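Local coordinates for protein XPF endonuclease (Aeropyrum pernix, PDB 2BGW) that probably acts as a structure-specific, magnesium-dependent DNA endonuclease of the XPF family in nucleotide excision repair, at residues 162-167 and 173-178. Sequence-based numbering, arbitrary orientation.
Sequences YILQSF and RTAERI. With nucleotides of chain C.
Leu164 and Ala175 mark the place where helices 155-165 and 172-182 come together, their CA atoms 5.5 Å apart, and they illustrate how a small residue lets two helices of a DNA-binding hairpin approach closely. The Ala175 methyl points at the first helix and meets Leu164 CB at 3.8 Å. Further along, both methyls of Leu164 touch Ile178 CG2, CD2 at 3.8 Å, and CD1 also comes up beside Ala175 O, 3.4 Å away. That branch of Ile178 stands anti to its backbone N, which turns it to the Leu164 methyls, and the two side chains cross at a slant. Phe188 of helix 185-188 covers both Leu164 and Ile178, so this side of the contact belongs to the buried interior.

Gln165 borders the same alanine differently. Its chain, bent at chi2 (124°), brings the amide NE2 back to the Ala175 methyl in van der Waals contact, not a polar bond.

Packing gives way to DNA at the N-terminal end of helix 172-182. The four touching residues are buried, whereas Arg173 and Arg177, toward the DNA, are partly exposed. The first turn presents its amides to the phosphate of DT13 of chain C: Arg173 N bonds OP2 at 3.1 Å in a nearly straight line (178°), and Thr174 N reaches OP1 of the same phosphate, although the position of that oxygen is less certain. One turn later the extended chain of Arg177 carries NH2 to OP1 of DC12 of chain C at 3.0 Å, a weak bond with the guanidinium turned obliquely to the oxygen. Two helices joined by a short hairpin, with backbone amides at the start of the second gripping a DNA phosphate, form a helix-hairpin-helix motif.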
loop_
_atom_site.group_PDB
_atom_site.type_symbol
_atom_site.label_atom_id
_atom_site.label_comp_id
_atom_site.label_asym_id
_atom_site.label_seq_id
_atom_site.Cartn_x
_atom_site.Cartn_y
_atom_site.Cartn_z
ATOM N N TYR A 162 2.782 10.412 9.455
ATOM C CA TYR A 162 3.833 9.427 9.675
ATOM C C TYR A 162 4.425 9.626 11.066
ATOM O O TYR A 162 4.736 8.667 11.784
ATOM C CB TYR A 162 4.908 9.569 8.580
ATOM C CG TYR A 162 6.111 8.669 8.706
ATOM C CD1 TYR A 162 5.966 7.311 8.942
ATOM C CD2 TYR A 162 7.399 9.181 8.571
ATOM C CE1 TYR A 162 7.077 6.483 9.069
ATOM C CE2 TYR A 162 8.515 8.366 8.680
ATOM C CZ TYR A 162 8.348 7.021 8.938
ATOM O OH TYR A 162 9.438 6.192 9.047
ATOM N N ILE A 163 4.549 10.889 11.444
ATOM C CA ILE A 163 5.079 11.257 12.742
ATOM C C ILE A 163 4.095 10.845 13.832
ATOM O O ILE A 163 4.463 10.100 14.733
ATOM C CB ILE A 163 5.545 12.721 12.738
ATOM C CG1 ILE A 163 6.761 12.785 11.819
ATOM C CG2 ILE A 163 5.897 13.198 14.136
ATOM C CD1 ILE A 163 7.138 14.100 11.321
ATOM N N LEU A 164 2.831 11.228 13.715
ATOM C CA LEU A 164 1.845 10.735 14.673
ATOM C C LEU A 164 1.825 9.196 14.773
ATOM O O LEU A 164 1.703 8.688 15.896
ATOM C CB LEU A 164 0.444 11.296 14.395
ATOM C CG LEU A 164 0.277 12.821 14.519
ATOM C CD1 LEU A 164 -1.009 13.272 13.879
ATOM C CD2 LEU A 164 0.301 13.280 15.958
ATOM N N GLN A 165 1.961 8.463 13.643
ATOM C CA GLN A 165 1.875 6.961 13.646
ATOM C C GLN A 165 2.998 6.276 14.454
ATOM O O GLN A 165 2.822 5.175 15.010
ATOM C CB GLN A 165 1.863 6.385 12.223
ATOM C CG GLN A 165 0.491 5.944 11.631
ATOM C CD GLN A 165 0.185 6.661 10.272
ATOM O OE1 GLN A 165 0.711 6.287 9.220
ATOM N NE2 GLN A 165 -0.639 7.720 10.321
ATOM N N SER A 166 4.140 6.950 14.525
ATOM C CA SER A 166 5.284 6.439 15.245
ATOM C C SER A 166 5.061 6.334 16.759
ATOM O O SER A 166 5.838 5.706 17.452
ATOM C CB SER A 166 6.533 7.265 14.919
ATOM O OG SER A 166 6.446 8.575 15.465
ATOM N N PHE A 167 4.001 6.941 17.273
ATOM C CA PHE A 167 3.667 6.815 18.686
ATOM C C PHE A 167 2.991 5.485 18.964
ATOM O O PHE A 167 2.295 4.922 18.091
ATOM C CB PHE A 167 2.739 7.941 19.124
ATOM C CG PHE A 167 3.447 9.247 19.434
ATOM C CD1 PHE A 167 3.950 10.061 18.405
ATOM C CD2 PHE A 167 3.584 9.682 20.752
ATOM C CE1 PHE A 167 4.595 11.270 18.683
ATOM C CE2 PHE A 167 4.222 10.900 21.048
ATOM C CZ PHE A 167 4.723 11.689 20.011
ATOM N N ARG A 173 -5.976 5.635 11.849
ATOM C CA ARG A 173 -7.261 6.335 11.959
ATOM C C ARG A 173 -7.113 7.411 12.983
ATOM O O ARG A 173 -7.535 8.556 12.783
ATOM C CB ARG A 173 -8.403 5.389 12.370
ATOM N N THR A 174 -6.481 7.033 14.083
ATOM C CA THR A 174 -6.248 7.937 15.182
ATOM C C THR A 174 -5.366 9.114 14.755
ATOM O O THR A 174 -5.655 10.265 15.114
ATOM C CB THR A 174 -5.651 7.174 16.333
ATOM O OG1 THR A 174 -6.663 6.303 16.846
ATOM C CG2 THR A 174 -5.209 8.099 17.420
ATOM N N ALA A 175 -4.320 8.838 13.970
ATOM C CA ALA A 175 -3.448 9.896 13.506
ATOM C C ALA A 175 -4.282 10.904 12.767
ATOM O O ALA A 175 -4.120 12.097 12.971
ATOM C CB ALA A 175 -2.368 9.356 12.628
ATOM N N GLU A 176 -5.198 10.433 11.930
ATOM C CA GLU A 176 -6.085 11.327 11.187
ATOM C C GLU A 176 -6.941 12.188 12.106
ATOM O O GLU A 176 -6.935 13.410 12.014
ATOM C CB GLU A 176 -6.976 10.534 10.232
ATOM C CG GLU A 176 -6.502 10.570 8.800
ATOM C CD GLU A 176 -6.731 9.251 8.064
ATOM O OE1 GLU A 176 -7.597 8.429 8.489
ATOM O OE2 GLU A 176 -6.028 9.053 7.038
ATOM N N ARG A 177 -7.667 11.524 12.996
ATOM C CA ARG A 177 -8.486 12.182 14.004
ATOM C C ARG A 177 -7.694 13.206 14.822
ATOM O O ARG A 177 -8.200 14.284 15.129
ATOM C CB ARG A 177 -9.115 11.131 14.923
ATOM C CG ARG A 177 -10.153 10.233 14.230
ATOM C CD ARG A 177 -10.755 9.203 15.183
ATOM N NE ARG A 177 -11.771 8.405 14.498
ATOM C CZ ARG A 177 -12.112 7.154 14.828
ATOM N NH1 ARG A 177 -11.527 6.522 15.842
ATOM N NH2 ARG A 177 -13.042 6.517 14.133
ATOM N N ILE A 178 -6.453 12.879 15.162
ATOM C CA ILE A 178 -5.641 13.794 15.931
ATOM C C ILE A 178 -5.425 15.064 15.128
ATOM O O ILE A 178 -5.451 16.161 15.666
ATOM C CB ILE A 178 -4.332 13.146 16.399
ATOM C CG1 ILE A 178 -4.625 12.177 17.538
ATOM C CG2 ILE A 178 -3.300 14.184 16.860
ATOM C CD1 ILE A 178 -3.484 11.221 17.787
ATOM P P DT C 13 -5.504 3.274 14.733
ATOM O OP1 DT C 13 -5.053 4.652 15.056
ATOM O OP2 DT C 13 -5.685 2.935 13.307
ATOM O "O5'" DT C 13 -4.565 2.161 15.410
ATOM C "C5'" DT C 13 -4.290 2.119 16.819
ATOM C "C4'" DT C 13 -3.310 0.998 17.163
ATOM O "O4'" DT C 13 -3.777 -0.333 16.765
ATOM C "C3'" DT C 13 -1.944 1.136 16.517
ATOM O "O3'" DT C 13 -1.035 0.744 17.515
ATOM C "C2'" DT C 13 -2.025 0.199 15.291
ATOM C "C1'" DT C 13 -2.915 -0.939 15.793
ATOM N N1 DT C 13 -3.852 -1.715 14.857
ATOM C C2 DT C 13 -3.931 -3.104 14.917
ATOM O O2 DT C 13 -3.262 -3.805 15.641
ATOM N N3 DT C 13 -4.826 -3.706 14.081
ATOM C C4 DT C 13 -5.684 -3.096 13.205
ATOM O O4 DT C 13 -6.460 -3.756 12.510
ATOM C C5 DT C 13 -5.578 -1.655 13.160
ATOM C C7 DT C 13 -6.199 -0.894 12.029
ATOM C C6 DT C 13 -4.692 -1.052 13.983
ATOM P P DC C 12 -11.872 2.290 13.747
ATOM O OP1 DC C 12 -11.901 3.773 13.869
ATOM O OP2 DC C 12 -11.588 1.592 12.454
ATOM O "O5'" DC C 12 -10.934 1.769 14.925
ATOM C "C5'" DC C 12 -9.983 2.683 15.372
ATOM C "C4'" DC C 12 -8.856 1.944 16.050
ATOM O "O4'" DC C 12 -9.225 0.572 16.348
ATOM C "C3'" DC C 12 -7.606 1.845 15.207
ATOM O "O3'" DC C 12 -6.846 2.978 15.524
ATOM C "C2'" DC C 12 -6.933 0.570 15.708
ATOM C "C1'" DC C 12 -8.058 -0.231 16.339
ATOM N N1 DC C 12 -8.493 -1.496 15.690
ATOM C C2 DC C 12 -7.894 -2.690 16.079
ATOM O O2 DC C 12 -6.988 -2.626 16.910
ATOM N N3 DC C 12 -8.327 -3.859 15.526
ATOM C C4 DC C 12 -9.327 -3.833 14.624
ATOM N N4 DC C 12 -9.747 -4.985 14.088
ATOM C C5 DC C 12 -9.946 -2.612 14.210
ATOM C C6 DC C 12 -9.501 -1.482 14.767
#